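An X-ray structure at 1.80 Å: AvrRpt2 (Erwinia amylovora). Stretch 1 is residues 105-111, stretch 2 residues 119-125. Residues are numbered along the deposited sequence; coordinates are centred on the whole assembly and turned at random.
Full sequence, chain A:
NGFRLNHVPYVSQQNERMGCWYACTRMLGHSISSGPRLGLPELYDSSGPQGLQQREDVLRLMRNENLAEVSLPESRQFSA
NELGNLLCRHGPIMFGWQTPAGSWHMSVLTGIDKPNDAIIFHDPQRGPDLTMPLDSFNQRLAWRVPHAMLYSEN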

# COMPACT_ATOMS: atom_id res chain seq x y z
N HIS A 105 2.24 16.16 20.24
CA HIS A 105 3.50 15.87 19.54
C HIS A 105 3.26 15.52 18.07
O HIS A 105 2.18 15.08 17.70
CB HIS A 105 4.23 14.69 20.25
CG HIS A 105 4.61 15.02 21.64
ND1 HIS A 105 5.83 15.54 21.96
CD2 HIS A 105 3.86 15.06 22.77
CE1 HIS A 105 5.88 15.78 23.25
NE2 HIS A 105 4.69 15.52 23.77
N MET A 106 4.32 15.61 17.27
CA MET A 106 4.29 15.18 15.92
C MET A 106 5.33 14.12 15.70
O MET A 106 6.44 14.25 16.23
CB MET A 106 4.58 16.34 15.01
CG MET A 106 3.50 17.36 14.86
SD MET A 106 4.12 18.69 13.83
CE MET A 106 4.24 17.80 12.28
N SER A 107 4.96 13.09 14.92
CA SER A 107 5.85 11.98 14.62
C SER A 107 5.62 11.55 13.22
O SER A 107 4.66 12.00 12.57
CB SER A 107 5.59 10.82 15.57
OG SER A 107 5.94 11.16 16.91
N VAL A 108 6.49 10.70 12.71
CA VAL A 108 6.38 10.23 11.34
C VAL A 108 6.14 8.77 11.25
O VAL A 108 7.00 7.99 11.68
CB VAL A 108 7.66 10.57 10.52
CG1 VAL A 108 7.47 10.00 9.09
CG2 VAL A 108 7.89 12.08 10.47
N LEU A 109 4.97 8.42 10.70
CA LEU A 109 4.56 7.05 10.46
C LEU A 109 5.34 6.51 9.29
O LEU A 109 5.34 7.13 8.21
CB LEU A 109 3.09 6.95 10.10
CG LEU A 109 2.55 5.53 9.94
CD1 LEU A 109 2.66 4.66 11.21
CD2 LEU A 109 1.13 5.70 9.46
N THR A 110 5.97 5.37 9.49
CA THR A 110 6.81 4.73 8.41
C THR A 110 6.42 3.30 7.98
O THR A 110 6.84 2.84 6.90
CB THR A 110 8.29 4.70 8.78
OG1 THR A 110 8.50 3.74 9.86
CG2 THR A 110 8.77 6.12 9.10
N GLY A 111 5.80 2.54 8.89
CA GLY A 111 5.41 1.22 8.59
C GLY A 111 4.45 0.63 9.59
O GLY A 111 4.08 1.29 10.55
N ILE A 119 2.27 0.32 15.07
CA ILE A 119 2.76 1.21 14.05
C ILE A 119 4.22 1.46 14.31
O ILE A 119 4.67 1.36 15.43
CB ILE A 119 2.03 2.55 14.02
CG1 ILE A 119 2.19 3.31 15.35
CG2 ILE A 119 0.55 2.26 13.78
CD1 ILE A 119 2.01 4.80 15.13
N ILE A 120 4.93 1.79 13.23
CA ILE A 120 6.33 2.04 13.29
C ILE A 120 6.53 3.51 12.93
O ILE A 120 6.05 3.96 11.92
CB ILE A 120 7.13 1.18 12.28
CG1 ILE A 120 6.74 -0.31 12.44
CG2 ILE A 120 8.58 1.38 12.50
CD1 ILE A 120 7.31 -1.22 11.38
N PHE A 121 7.29 4.24 13.75
CA PHE A 121 7.37 5.67 13.56
C PHE A 121 8.67 6.23 14.07
O PHE A 121 9.30 5.68 15.00
CB PHE A 121 6.18 6.39 14.24
CG PHE A 121 6.18 6.30 15.73
CD1 PHE A 121 5.74 5.14 16.40
CD2 PHE A 121 6.61 7.39 16.50
CE1 PHE A 121 5.72 5.10 17.80
CE2 PHE A 121 6.57 7.35 17.91
CZ PHE A 121 6.18 6.21 18.57
N HIS A 122 9.08 7.32 13.43
CA HIS A 122 10.21 8.13 13.82
C HIS A 122 9.65 9.21 14.76
O HIS A 122 8.80 9.98 14.36
CB HIS A 122 10.83 8.89 12.65
CG HIS A 122 11.67 8.04 11.74
ND1 HIS A 122 12.12 6.79 12.11
CD2 HIS A 122 12.16 8.27 10.51
CE1 HIS A 122 12.83 6.27 11.12
NE2 HIS A 122 12.91 7.18 10.16
N ASP A 123 10.23 9.30 15.95
CA ASP A 123 9.84 10.30 16.96
C ASP A 123 11.00 11.29 17.10
O ASP A 123 12.09 10.94 17.55
CB ASP A 123 9.57 9.61 18.27
CG ASP A 123 8.98 10.55 19.34
OD1 ASP A 123 9.51 11.64 19.56
OD2 ASP A 123 8.06 10.16 20.02
N PRO A 124 10.79 12.54 16.69
CA PRO A 124 11.83 13.50 16.71
C PRO A 124 12.46 13.73 18.10
O PRO A 124 13.55 14.35 18.21
CB PRO A 124 11.15 14.79 16.23
CG PRO A 124 9.87 14.41 15.62
CD PRO A 124 9.55 13.03 16.10
N GLN A 125 11.79 13.29 19.17
CA GLN A 125 12.36 13.45 20.48
C GLN A 125 12.74 12.19 21.17
O GLN A 125 13.37 12.26 22.17
CB GLN A 125 11.43 14.30 21.36
CG GLN A 125 12.04 14.76 22.64
CD GLN A 125 13.52 15.21 22.59
OE1 GLN A 125 13.84 16.17 21.89
NE2 GLN A 125 14.40 14.59 23.41

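Residues 105-111 and 119-123 are neighbouring antiparallel strands of one chain; their N-to-C directions differ by 140° and their axes approach to 4.5 Å. The pairing is established by backbone hydrogen bonds. Val 108 and His 122 form a reciprocal pair: Val 108 N donates to His 122 O (2.9 Å, N-H...O angle 172°), and His 122 N donates to Val 108 O (2.8 Å, 153°). Next along comes the non-hydrogen-bonded pair of Leu 109 and Phe 121, whose CA atoms lie 4.4 Å apart, closer than the 5.0 Å between the CA atoms of Val 108 and His 122. Here the CA of Phe 121 comes within 3.0 Å of Val 108 O, a CA-H...O contact with an angle at H of 121°.

Beyond Leu 109 the register shifts by one residue, so that Gly 111 rather than Thr 110 pairs with Ile 120. This is a beta bulge, and its signature is convergence on one carbonyl: Thr 110 N donates to Ile 120 O at 2.8 Å (169°), while Gly 111 N reaches the same Ile 120 O in a weak bond of 3.4 Å (158°). Thr 110 adopts phi/psi of -122/-26°, its psi far from the extended values of its neighbours. Ile 120 N then donates to Gly 111 O at 2.9 Å (154°), closing the ladder.

The side chains of Val 108, His 122 and Ile 120 share a face of the sheet. Val 108 CB and His 122 CB are 4.2 Å apart, a beta-branched residue packing beside the root of an imidazole. Thr 110 adds its methyl: CG2 sits 4.3 Å from the centroid of the His 122 ring, 8° off the ring normal, a CH-pi contact over the face. The ring nitrogens of His 122 are hydrogen-bonded elsewhere in the structure. Glycine suits its place in the bulge: an ideal CB modelled on Gly 111 would sit tightly against Ile 120 CD1, 3.4 Å away.

Leu 109 and Phe 121 occupy the other face. With chi1 t and chi2 p, Leu 109 brings CD1 to 3.6 Å from Ile 119 CB, an apolar contact between buried residues. The Phe 121 ring, with chi1 p, lies near Ser 107, whose CB is 3.7 Å from Phe 121 CD2; the small serine side chain fits beside this ring. At the far end, Pro 124 CD packs 3.3 Å from Met 106 O after the strand has ended. Together the two stretches bury 492 Å², both sides summed.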